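Long-range contacts in RTX-adhesin (Marinomonas primoryensis, PDB 5IRB), which binds its Antarctic bacterium to diatoms and ice, this calcium-loaded piece being a row of tandem beta-sandwich domains that probably helps retain the adhesin at the cell surface: residues 8-13 and 82-87; 18-23 and 192-197; 30-35 and 67-72; 72-77 and 102-107. All blocks are in the same frame, centred on the assembly; numbering follows the deposited sequence.

Interaction 1: 8-13 and 82-87; sequences INLDID and VDASVV
I8, L10 and I12 face A84 and V86 across the interior of a beta sandwich, the first of three such domains in this chain. Strand 8-12 belongs to the three-stranded antiparallel sheet, strand 82-87 to the five-stranded mixed one. Geometry identifies sheet-on-sheet packing and excludes strand pairing: the segment axes come no nearer than 7.8 Å, their directions differ by 144°, and no hydrogen bond joins the two. Alternation along both strands fits this, since N9, D11, D83 and S85 turn their CB atoms away from the opposite strand.

Methyl-to-methyl contacts dominate. A84 CB is touched twice, by I12 CD1 at 3.6 Å and by L10 CD2 at 3.8 Å, so one small side chain receives the branches of two large ones. L10 also meets the next inward residue of that strand, its CB lying 3.9 Å from V86 CG1.

A second kind of contact is hydrocarbon against main chain. L10 CD2 rests on the main chain of S85, 3.7 Å from S85 C, while I12 CD1 approaches V82 O more loosely, at 4.2 Å.

Neighbours close the core around these groups: W65 touches L10 and I12, V36 touches I8, L10 and V86, and L48 lies against A84. I12 also belongs, with E102, to a magnesium site observed for this protein, with no ion bound to this chain in the model. At the far end, V86 holds CG1 between its backbone N and carbonyl carbon (chi1 63°), and that methyl meets I8 CD1 at 3.7 Å.

Interaction 2: 18-23 and 192-197; sequences DSVINA and DSAGNP. With CA (calcium ion), chain C.
N22 and N196 meet across a domain junction through two different first torsions: in N22 CG lies between the backbone N and the carbonyl carbon (chi1 69°), whereas in N196 it is anti to the carbonyl carbon (chi1 -58°). Segment 18-23 comes from the first sandwich domain, with an Asx turn at D18 and a helix N-cap at N22; segment 192-197 is a loop of the second domain, with a type I turn from D192 to G195.

Two hydrogen bonds join the two segments. N22 ND2 donates to A194 O at 2.9 Å, with an N-H...O angle of 171° and the acceptor in the plane of the amide. The other end of that amide, OD1, caps the backbone N of E25. In return N196 OD1 accepts from A23 N at 2.9 Å, so the start of the helix is served from both domains. A light apolar contact, V20 CG1 to A194 CB at 4.0 Å, lies beside these bonds.

N196 is held by D192 of its own loop and by K107 of the first domain. Its ND2 donates to the syn lone pair of D192 OD2 at 3.1 Å and also to K107 O, a third link between the domains; N196 N reaches D192 OD1 at 2.7 Å from above the carboxylate plane. This second shell fixes the rotation of the amide that grips A23.

Next to the junction sits a calcium ion whose coordination is completed by T16, E25 and three waters. It binds V20 O at 2.4 Å and D18 OD1 at 2.5 Å, and the same OD1 accepts V20 N at 3.1 Å to close the Asx turn.

Interaction 3: 30-35 and 67-72; sequences VTLTGV and VSVAGS
An antiparallel strand pair in the three-stranded sheet of the first sandwich domain sets V30, T31 and L32 against V69, S68 and V67. Strand 29-38 is the middle strand of that sheet and strand 64-70 an outer one; the axes of the short segments approach to 4.7 Å at 133°, which shows a marked twist.

Four backbone hydrogen bonds define the register. V30 and V69 form a hydrogen-bonded pair, V30 N to V69 O and V69 N to V30 O both measuring 2.8 Å, each with an N-H...O angle of 168°. L32 and V67 form the next such pair, with L32 N to V67 O at 3.0 Å and V67 N to L32 O at 2.9 Å. Between them T31 and S68 are a non-hydrogen-bonded pair, across which T31 CA makes a CA-H...O contact of 3.5 Å to V67 O.

The side chains divide by face. V30, L32, V67 and V69 share the face turned to the other sheet: L48 lies against L32 and V67, I50 against L32 and V69, and V30 packs on T16. The extended second torsion of L32 (chi2 -180°) carries CD1 to 3.8 Å from V69 CG2, the two side chains crossing at about a right angle. V30 CG2 reaches the first turn of helix 71-76, 4.1 Å from G71 CA. T31 and S68 look the other way, to solvent.

The N and O atoms of V30, L32, V67 and V69 are therefore all bonded within this one pair of strands: the backbone polarity is settled there, and the apolar side chains can enter the core without burying an unpaired amide of these four residues.

Interaction 4: 72-77 and 102-107; sequences SDLSAD and ESFIVK. With CA (calcium ion), chain H.
L74 and F104 bring helix 71-76 against the C-terminal end of strand 95-106, where the helix bridging the two sheets of the sandwich packs onto the mixed one.

The aromatic contact is a CH-pi interaction. L74 CD2 stands over one face of the F104 ring, 4.2 Å from its centroid and 28° off the normal, and its nearest ring atom is CZ. F104 CG lies between the backbone N and the carbonyl carbon (chi1 58°), which directs the ring toward L74. At the ring's edge and in its plane is L74 O, 3.4 Å from F104 CE2, so one residue of the helix meets both face and rim. The same carbonyl accepts D77 N at 3.3 Å. I21, V82 and V15 close in on the ring from elsewhere in the domain.

Two residues on, V106 lies against L74 and S75, setting its methyls against polar atoms of the helix: its CG2 lies 3.9 Å from L74 O and its CG1 4.0 Å from S75 OG.

Metal coordination comes at the helix C-terminus. D77 has CG anti to the backbone N (chi1 179°), and both carboxylate oxygens bind calcium, OD1 at 2.4 Å and OD2 at 2.6 Å. D79, the carbonyl of I81 and three waters complete the sphere, and N51 N donates to D77 OD1.

No hydrogen bond crosses between the two segments, so their fit rests on dispersion and on a carbonyl facing the weakly positive ring rim. Calcium, by binding D77 just after the helix, ties that end to the start of strand 81-89, consistent with a fold stiffened by its metal ions.

Overall arrangement
Interactions 1, 3 and 4 lie within the first of three sandwich domains; interaction 2 joins it to the second. Interaction 3 pairs two strands of the three-stranded sheet that interaction 1 packs onto the mixed sheet, their centres about 13 Å apart. Interaction 4, about 11 Å from interaction 3 between centres, shares S72 and helix 71-76 with it. Along the chain, interaction 3 falls between the segments of interaction 1, which alternate with those of interactions 2 and 4; interactions 3 and 4, in series, both fall between the segments of interaction 2. Strand 95-106 pairs with 81-89 and 20-21, so interaction 4 touches each of the others and connects core, calcium site and domain junction.

Interaction 1: 8-13 and 82-87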
loop_
_atom_site.group_PDB
_atom_site.type_symbol
_atom_site.label_atom_id
_atom_site.label_comp_id
_atom_site.label_asym_id
_atom_site.label_seq_id
_atom_site.Cartn_x
_atom_site.Cartn_y
_atom_site.Cartn_z
ATOM N N ILE A 8 6.819 -58.378 -12.115
ATOM C CA ILE A 8 6.878 -57.373 -11.042
ATOM C C ILE A 8 6.154 -56.062 -11.347
ATOM O O ILE A 8 5.830 -55.756 -12.493
ATOM C CB ILE A 8 8.335 -57.028 -10.705
ATOM C CG1 ILE A 8 9.073 -56.682 -11.999
ATOM C CG2 ILE A 8 9.018 -58.205 -10.018
ATOM C CD1 ILE A 8 10.422 -56.084 -11.789
ATOM N N ASN A 9 5.922 -55.295 -10.288
ATOM C CA ASN A 9 5.255 -54.008 -10.362
ATOM C C ASN A 9 6.125 -52.950 -9.678
ATOM O O ASN A 9 6.644 -53.186 -8.593
ATOM C CB ASN A 9 3.869 -54.081 -9.714
ATOM C CG ASN A 9 2.998 -52.880 -10.053
ATOM O OD1 ASN A 9 2.357 -52.843 -11.104
ATOM N ND2 ASN A 9 2.967 -51.892 -9.161
ATOM N N LEU A 10 6.256 -51.783 -10.297
ATOM C CA LEU A 10 7.122 -50.727 -9.786
ATOM C C LEU A 10 6.292 -49.509 -9.399
ATOM O O LEU A 10 5.542 -48.985 -10.215
ATOM C CB LEU A 10 8.150 -50.316 -10.839
ATOM C CG LEU A 10 9.092 -49.135 -10.539
ATOM C CD1 LEU A 10 9.965 -49.426 -9.331
ATOM C CD2 LEU A 10 9.948 -48.778 -11.746
ATOM N N ASP A 11 6.409 -49.080 -8.148
ATOM C CA ASP A 11 5.709 -47.886 -7.685
ATOM C C ASP A 11 6.683 -46.852 -7.194
ATOM O O ASP A 11 7.703 -47.182 -6.582
ATOM C CB ASP A 11 4.728 -48.195 -6.557
ATOM C CG ASP A 11 3.423 -48.777 -7.052
ATOM O OD1 ASP A 11 2.606 -48.007 -7.612
ATOM O OD2 ASP A 11 3.199 -49.991 -6.865
ATOM N N ILE A 12 6.333 -45.592 -7.450
ATOM C CA ILE A 12 7.070 -44.439 -6.964
ATOM C C ILE A 12 6.183 -43.740 -5.944
ATOM O O ILE A 12 5.007 -43.493 -6.214
ATOM C CB ILE A 12 7.447 -43.476 -8.111
ATOM C CG1 ILE A 12 8.139 -44.246 -9.249
ATOM C CG2 ILE A 12 8.309 -42.323 -7.603
ATOM C CD1 ILE A 12 7.978 -43.601 -10.621
ATOM N N ASP A 13 6.721 -43.475 -4.757
ATOM C CA ASP A 13 5.981 -42.730 -3.737
ATOM C C ASP A 13 5.807 -41.278 -4.172
ATOM O O ASP A 13 6.612 -40.778 -4.962
ATOM C CB ASP A 13 6.715 -42.788 -2.394
ATOM C CG ASP A 13 6.869 -44.198 -1.874
ATOM O OD1 ASP A 13 5.906 -44.982 -1.977
ATOM O OD2 ASP A 13 7.963 -44.535 -1.381
ATOM N N VAL A 82 8.276 -38.031 -13.486
ATOM C CA VAL A 82 9.421 -38.902 -13.308
ATOM C C VAL A 82 9.156 -40.202 -14.097
ATOM O O VAL A 82 8.155 -40.865 -13.849
ATOM C CB VAL A 82 9.652 -39.224 -11.826
ATOM C CG1 VAL A 82 10.811 -40.221 -11.676
ATOM C CG2 VAL A 82 9.914 -37.953 -11.019
ATOM N N ASP A 83 10.039 -40.559 -15.031
ATOM C CA ASP A 83 9.969 -41.876 -15.687
ATOM C C ASP A 83 10.878 -42.866 -14.962
ATOM O O ASP A 83 12.046 -42.571 -14.697
ATOM C CB ASP A 83 10.356 -41.792 -17.174
ATOM C CG ASP A 83 9.518 -40.770 -17.960
ATOM O OD1 ASP A 83 8.266 -40.780 -17.867
ATOM O OD2 ASP A 83 10.119 -39.962 -18.705
ATOM N N ALA A 84 10.353 -44.050 -14.670
ATOM C CA ALA A 84 11.123 -45.024 -13.915
ATOM C C ALA A 84 11.040 -46.407 -14.540
ATOM O O ALA A 84 10.022 -46.779 -15.111
ATOM C CB ALA A 84 10.628 -45.073 -12.488
ATOM N N SER A 85 12.122 -47.153 -14.436
ATOM C CA SER A 85 12.063 -48.572 -14.765
ATOM C C SER A 85 12.921 -49.404 -13.813
ATOM O O SER A 85 13.803 -48.874 -13.115
ATOM C CB SER A 85 12.474 -48.793 -16.223
ATOM O OG SER A 85 13.829 -48.440 -16.425
ATOM N N VAL A 86 12.623 -50.702 -13.741
ATOM C CA VAL A 86 13.369 -51.584 -12.855
ATOM C C VAL A 86 13.672 -52.924 -13.557
ATOM O O VAL A 86 12.865 -53.413 -14.348
ATOM C CB VAL A 86 12.608 -51.810 -11.528
ATOM C CG1 VAL A 86 11.277 -52.501 -11.770
ATOM C CG2 VAL A 86 13.471 -52.579 -10.505
ATOM N N VAL A 87 14.857 -53.468 -13.309
ATOM C CA VAL A 87 15.123 -54.880 -13.585
ATOM C C VAL A 87 15.522 -55.566 -12.277
ATOM O O VAL A 87 16.297 -55.003 -11.494
ATOM C CB VAL A 87 16.204 -55.059 -14.657
ATOM C CG1 VAL A 87 17.462 -54.317 -14.276
ATOM C CG2 VAL A 87 16.491 -56.543 -14.883
#

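Interaction 2: 18-23 and 192-197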
loop_
_atom_site.group_PDB
_atom_site.type_symbol
_atom_site.label_atom_id
_atom_site.label_comp_id
_atom_site.label_asym_id
_atom_site.label_seq_id
_atom_site.Cartn_x
_atom_site.Cartn_y
_atom_site.Cartn_z
ATOM N N ASP A 18 4.323 -34.752 -0.351
ATOM C CA ASP A 18 3.159 -33.963 -0.757
ATOM C C ASP A 18 2.987 -33.771 -2.271
ATOM O O ASP A 18 2.080 -33.043 -2.693
ATOM C CB ASP A 18 3.179 -32.589 -0.068
ATOM C CG ASP A 18 4.316 -31.694 -0.541
ATOM O OD1 ASP A 18 5.255 -32.201 -1.177
ATOM O OD2 ASP A 18 4.275 -30.466 -0.266
ATOM N N SER A 19 3.844 -34.403 -3.075
ATOM C CA SER A 19 3.769 -34.303 -4.540
ATOM C C SER A 19 4.071 -32.886 -5.075
ATOM O O SER A 19 3.837 -32.611 -6.257
ATOM C CB SER A 19 2.394 -34.744 -5.048
ATOM O OG SER A 19 2.189 -36.127 -4.854
ATOM N N VAL A 20 4.612 -32.013 -4.218
ATOM C CA VAL A 20 4.895 -30.621 -4.586
ATOM C C VAL A 20 6.357 -30.268 -4.357
ATOM O O VAL A 20 6.900 -30.456 -3.269
ATOM C CB VAL A 20 4.008 -29.620 -3.792
ATOM C CG1 VAL A 20 4.409 -28.166 -4.092
ATOM C CG2 VAL A 20 2.523 -29.859 -4.082
ATOM N N ILE A 21 6.978 -29.719 -5.393
ATOM C CA ILE A 21 8.331 -29.210 -5.299
ATOM C C ILE A 21 8.330 -27.676 -5.163
ATOM O O ILE A 21 7.867 -26.969 -6.065
ATOM C CB ILE A 21 9.160 -29.589 -6.523
ATOM C CG1 ILE A 21 9.311 -31.120 -6.618
ATOM C CG2 ILE A 21 10.530 -28.931 -6.452
ATOM C CD1 ILE A 21 10.131 -31.701 -5.483
ATOM N N ASN A 22 8.802 -27.182 -4.024
ATOM C CA ASN A 22 8.840 -25.746 -3.775
ATOM C C ASN A 22 10.249 -25.222 -4.024
ATOM O O ASN A 22 11.131 -25.990 -4.431
ATOM C CB ASN A 22 8.347 -25.400 -2.350
ATOM C CG ASN A 22 9.295 -25.864 -1.237
ATOM O OD1 ASN A 22 10.440 -26.226 -1.471
ATOM N ND2 ASN A 22 8.802 -25.835 -0.008
ATOM N N ALA A 23 10.451 -23.921 -3.787
ATOM C CA ALA A 23 11.724 -23.253 -4.043
ATOM C C ALA A 23 12.866 -23.885 -3.274
ATOM O O ALA A 23 13.966 -24.049 -3.798
ATOM C CB ALA A 23 11.627 -21.728 -3.671
ATOM N N ASP A 192 3.285 -18.784 0.730
ATOM C CA ASP A 192 2.237 -19.448 -0.023
ATOM C C ASP A 192 1.991 -20.866 0.513
ATOM O O ASP A 192 2.676 -21.296 1.439
ATOM C CB ASP A 192 2.557 -19.412 -1.533
ATOM C CG ASP A 192 3.710 -20.336 -1.961
ATOM O OD1 ASP A 192 4.174 -21.228 -1.193
ATOM O OD2 ASP A 192 4.159 -20.134 -3.121
ATOM N N SER A 193 1.018 -21.583 -0.042
ATOM C CA SER A 193 0.669 -22.906 0.498
ATOM C C SER A 193 1.778 -23.947 0.345
ATOM O O SER A 193 1.758 -24.985 1.018
ATOM C CB SER A 193 -0.595 -23.460 -0.166
ATOM O OG SER A 193 -0.383 -23.666 -1.554
ATOM N N ALA A 194 2.725 -23.695 -0.552
ATOM C CA ALA A 194 3.866 -24.601 -0.703
ATOM C C ALA A 194 5.028 -24.188 0.182
ATOM O O ALA A 194 6.069 -24.825 0.161
ATOM C CB ALA A 194 4.309 -24.664 -2.153
ATOM N N GLY A 195 4.870 -23.110 0.942
ATOM C CA GLY A 195 5.928 -22.673 1.837
ATOM C C GLY A 195 6.866 -21.607 1.270
ATOM O O GLY A 195 7.830 -21.204 1.932
ATOM N N ASN A 196 6.596 -21.112 0.065
ATOM C CA ASN A 196 7.508 -20.138 -0.488
ATOM C C ASN A 196 7.190 -18.786 0.109
ATOM O O ASN A 196 6.021 -18.365 0.134
ATOM C CB ASN A 196 7.391 -20.062 -2.008
ATOM C CG ASN A 196 7.643 -21.392 -2.676
ATOM O OD1 ASN A 196 8.685 -22.033 -2.460
ATOM N ND2 ASN A 196 6.689 -21.823 -3.490
ATOM N N PRO A 197 8.224 -18.081 0.579
ATOM C CA PRO A 197 7.915 -16.727 1.042
ATOM C C PRO A 197 7.646 -15.857 -0.158
ATOM O O PRO A 197 8.149 -16.137 -1.243
ATOM C CB PRO A 197 9.178 -16.302 1.781
ATOM C CG PRO A 197 10.261 -17.165 1.226
ATOM C CD PRO A 197 9.623 -18.461 0.825
HETATM CA CA CA C . 7.289 -30.799 -0.941
HETATM O O HOH W 1 6.098 -28.310 -0.538
HETATM O O HOH W 2 7.072 -29.015 1.299
HETATM O O HOH W 3 7.152 -32.010 1.230
#

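Interaction 3: 30-35 and 67-72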
loop_
_atom_site.group_PDB
_atom_site.type_symbol
_atom_site.label_atom_id
_atom_site.label_comp_id
_atom_site.label_asym_id
_atom_site.label_seq_id
_atom_site.Cartn_x
_atom_site.Cartn_y
_atom_site.Cartn_z
ATOM N N VAL A 30 16.845 -33.958 -3.358
ATOM C CA VAL A 30 15.556 -34.518 -2.978
ATOM C C VAL A 30 15.632 -36.058 -3.000
ATOM O O VAL A 30 16.265 -36.632 -3.881
ATOM C CB VAL A 30 14.450 -34.004 -3.923
ATOM C CG1 VAL A 30 13.158 -34.753 -3.708
ATOM C CG2 VAL A 30 14.237 -32.473 -3.727
ATOM N N THR A 31 14.997 -36.707 -2.028
ATOM C CA THR A 31 14.937 -38.150 -1.965
ATOM C C THR A 31 13.627 -38.681 -2.514
ATOM O O THR A 31 12.553 -38.364 -2.002
ATOM C CB THR A 31 15.116 -38.635 -0.533
ATOM O OG1 THR A 31 16.381 -38.172 -0.057
ATOM C CG2 THR A 31 15.088 -40.169 -0.481
ATOM N N LEU A 32 13.727 -39.453 -3.591
ATOM C CA LEU A 32 12.581 -40.102 -4.186
ATOM C C LEU A 32 12.627 -41.556 -3.749
ATOM O O LEU A 32 13.703 -42.103 -3.555
ATOM C CB LEU A 32 12.634 -39.984 -5.706
ATOM C CG LEU A 32 12.668 -38.568 -6.282
ATOM C CD1 LEU A 32 12.711 -38.599 -7.804
ATOM C CD2 LEU A 32 11.462 -37.775 -5.799
ATOM N N THR A 33 11.464 -42.177 -3.587
ATOM C CA THR A 33 11.395 -43.491 -2.975
ATOM C C THR A 33 10.280 -44.272 -3.638
ATOM O O THR A 33 9.406 -43.687 -4.276
ATOM C CB THR A 33 11.128 -43.449 -1.453
ATOM O OG1 THR A 33 9.778 -43.051 -1.211
ATOM C CG2 THR A 33 12.099 -42.523 -0.717
ATOM N N GLY A 34 10.314 -45.594 -3.485
ATOM C CA GLY A 34 9.214 -46.408 -3.929
ATOM C C GLY A 34 9.393 -47.848 -3.526
ATOM O O GLY A 34 10.177 -48.179 -2.630
ATOM N N VAL A 35 8.654 -48.714 -4.205
ATOM C CA VAL A 35 8.645 -50.133 -3.890
ATOM C C VAL A 35 8.590 -50.924 -5.191
ATOM O O VAL A 35 8.062 -50.440 -6.203
ATOM C CB VAL A 35 7.465 -50.525 -2.985
ATOM C CG1 VAL A 35 7.617 -49.916 -1.612
ATOM C CG2 VAL A 35 6.140 -50.118 -3.614
ATOM N N VAL A 67 16.497 -42.898 -3.542
ATOM C CA VAL A 67 17.592 -42.328 -4.317
ATOM C C VAL A 67 17.583 -40.799 -4.264
ATOM O O VAL A 67 16.535 -40.168 -4.332
ATOM C CB VAL A 67 17.552 -42.778 -5.810
ATOM C CG1 VAL A 67 16.305 -42.283 -6.522
ATOM C CG2 VAL A 67 18.835 -42.368 -6.553
ATOM N N SER A 68 18.770 -40.236 -4.093
ATOM C CA SER A 68 18.986 -38.794 -4.115
ATOM C C SER A 68 18.998 -38.224 -5.537
ATOM O O SER A 68 19.746 -38.708 -6.404
ATOM C CB SER A 68 20.300 -38.475 -3.417
ATOM O OG SER A 68 20.064 -37.697 -2.264
ATOM N N VAL A 69 18.168 -37.206 -5.782
ATOM C CA VAL A 69 18.153 -36.553 -7.092
ATOM C C VAL A 69 18.278 -35.028 -6.945
ATOM O O VAL A 69 18.006 -34.483 -5.877
ATOM C CB VAL A 69 16.883 -36.894 -7.891
ATOM C CG1 VAL A 69 16.694 -38.395 -7.953
ATOM C CG2 VAL A 69 15.646 -36.239 -7.287
ATOM N N ALA A 70 18.720 -34.350 -8.000
ATOM C CA ALA A 70 18.796 -32.884 -7.973
ATOM C C ALA A 70 17.398 -32.251 -8.006
ATOM O O ALA A 70 16.614 -32.473 -8.926
ATOM C CB ALA A 70 19.649 -32.377 -9.126
ATOM N N GLY A 71 17.091 -31.435 -7.007
ATOM C CA GLY A 71 15.863 -30.648 -7.066
ATOM C C GLY A 71 15.735 -29.865 -8.365
ATOM O O GLY A 71 14.639 -29.735 -8.906
ATOM N N SER A 72 16.865 -29.428 -8.913
ATOM C CA SER A 72 16.878 -28.614 -10.130
ATOM C C SER A 72 16.376 -29.401 -11.327
ATOM O O SER A 72 15.689 -28.848 -12.187
ATOM C CB SER A 72 18.290 -28.084 -10.422
ATOM O OG SER A 72 19.175 -29.135 -10.801
#

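Interaction 4: 72-77 and 102-107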
loop_
_atom_site.group_PDB
_atom_site.type_symbol
_atom_site.label_atom_id
_atom_site.label_comp_id
_atom_site.label_asym_id
_atom_site.label_seq_id
_atom_site.Cartn_x
_atom_site.Cartn_y
_atom_site.Cartn_z
ATOM N N SER A 72 16.865 -29.428 -8.913
ATOM C CA SER A 72 16.878 -28.614 -10.130
ATOM C C SER A 72 16.376 -29.401 -11.327
ATOM O O SER A 72 15.689 -28.848 -12.187
ATOM C CB SER A 72 18.290 -28.084 -10.422
ATOM O OG SER A 72 19.175 -29.135 -10.801
ATOM N N ASP A 73 16.686 -30.703 -11.359
ATOM C CA ASP A 73 16.168 -31.571 -12.405
ATOM C C ASP A 73 14.669 -31.778 -12.270
ATOM O O ASP A 73 13.958 -31.775 -13.268
ATOM C CB ASP A 73 16.915 -32.908 -12.406
ATOM C CG ASP A 73 18.321 -32.765 -12.941
ATOM O OD1 ASP A 73 18.528 -31.878 -13.798
ATOM O OD2 ASP A 73 19.219 -33.512 -12.508
ATOM N N LEU A 74 14.182 -31.926 -11.046
ATOM C CA LEU A 74 12.744 -32.032 -10.839
ATOM C C LEU A 74 12.057 -30.713 -11.252
ATOM O O LEU A 74 11.068 -30.708 -11.986
ATOM C CB LEU A 74 12.432 -32.368 -9.371
ATOM C CG LEU A 74 12.742 -33.781 -8.859
ATOM C CD1 LEU A 74 12.740 -33.837 -7.335
ATOM C CD2 LEU A 74 11.714 -34.742 -9.440
ATOM N N SER A 75 12.634 -29.592 -10.843
ATOM C CA SER A 75 12.035 -28.302 -11.147
ATOM C C SER A 75 12.023 -28.023 -12.657
ATOM O O SER A 75 11.034 -27.517 -13.197
ATOM C CB SER A 75 12.795 -27.198 -10.406
ATOM O OG SER A 75 12.295 -25.928 -10.768
ATOM N N ALA A 76 13.090 -28.428 -13.338
ATOM C CA ALA A 76 13.226 -28.224 -14.780
ATOM C C ALA A 76 12.499 -29.253 -15.645
ATOM O O ALA A 76 12.301 -29.014 -16.842
ATOM C CB ALA A 76 14.698 -28.197 -15.163
ATOM N N ASP A 77 12.135 -30.402 -15.069
ATOM C CA ASP A 77 11.604 -31.510 -15.874
ATOM C C ASP A 77 10.355 -31.054 -16.628
ATOM O O ASP A 77 9.334 -30.716 -16.023
ATOM C CB ASP A 77 11.291 -32.732 -14.988
ATOM C CG ASP A 77 10.720 -33.910 -15.774
ATOM O OD1 ASP A 77 11.513 -34.701 -16.365
ATOM O OD2 ASP A 77 9.464 -34.044 -15.798
ATOM N N GLU A 102 5.624 -41.105 -12.325
ATOM C CA GLU A 102 5.131 -40.335 -11.204
ATOM C C GLU A 102 5.093 -38.863 -11.596
ATOM O O GLU A 102 6.117 -38.255 -11.895
ATOM C CB GLU A 102 6.028 -40.536 -9.974
ATOM C CG GLU A 102 5.472 -39.932 -8.686
ATOM C CD GLU A 102 4.160 -40.550 -8.279
ATOM O OE1 GLU A 102 3.891 -41.692 -8.697
ATOM O OE2 GLU A 102 3.390 -39.889 -7.546
ATOM N N SER A 103 3.892 -38.312 -11.624
ATOM C CA SER A 103 3.724 -36.884 -11.848
ATOM C C SER A 103 3.816 -36.114 -10.540
ATOM O O SER A 103 3.617 -36.659 -9.450
ATOM C CB SER A 103 2.394 -36.601 -12.535
ATOM O OG SER A 103 1.310 -36.815 -11.656
ATOM N N PHE A 104 4.173 -34.844 -10.653
ATOM C CA PHE A 104 4.313 -34.001 -9.478
ATOM C C PHE A 104 4.033 -32.569 -9.892
ATOM O O PHE A 104 3.889 -32.277 -11.083
ATOM C CB PHE A 104 5.694 -34.159 -8.841
ATOM C CG PHE A 104 6.822 -33.836 -9.761
ATOM C CD1 PHE A 104 7.287 -34.779 -10.669
ATOM C CD2 PHE A 104 7.424 -32.593 -9.727
ATOM C CE1 PHE A 104 8.322 -34.486 -11.521
ATOM C CE2 PHE A 104 8.458 -32.291 -10.577
ATOM C CZ PHE A 104 8.910 -33.241 -11.483
ATOM N N ILE A 105 3.913 -31.698 -8.895
ATOM C CA ILE A 105 3.687 -30.266 -9.115
ATOM C C ILE A 105 4.912 -29.441 -8.737
ATOM O O ILE A 105 5.518 -29.659 -7.686
ATOM C CB ILE A 105 2.483 -29.802 -8.299
ATOM C CG1 ILE A 105 1.242 -30.594 -8.732
ATOM C CG2 ILE A 105 2.300 -28.261 -8.378
ATOM C CD1 ILE A 105 0.057 -30.409 -7.829
ATOM N N VAL A 106 5.269 -28.484 -9.590
ATOM C CA VAL A 106 6.317 -27.522 -9.260
ATOM C C VAL A 106 5.694 -26.141 -8.998
ATOM O O VAL A 106 5.027 -25.581 -9.862
ATOM C CB VAL A 106 7.367 -27.410 -10.372
ATOM C CG1 VAL A 106 8.439 -26.397 -9.995
ATOM C CG2 VAL A 106 8.012 -28.777 -10.626
ATOM N N LYS A 107 5.949 -25.627 -7.798
ATOM C CA LYS A 107 5.456 -24.343 -7.295
ATOM C C LYS A 107 6.558 -23.686 -6.490
ATOM O O LYS A 107 6.650 -23.882 -5.284
ATOM C CB LYS A 107 4.212 -24.547 -6.427
ATOM C CG LYS A 107 3.490 -23.263 -5.986
ATOM C CD LYS A 107 2.949 -22.438 -7.138
ATOM C CE LYS A 107 2.248 -21.174 -6.610
ATOM N NZ LYS A 107 1.142 -21.530 -5.661
HETATM CA CA CA H . 9.813 -36.040 -17.367
HETATM O O HOH W 4 10.788 -34.860 -19.387
HETATM O O HOH W 5 8.770 -37.698 -18.869
HETATM O O HOH W 6 11.740 -37.713 -17.425
#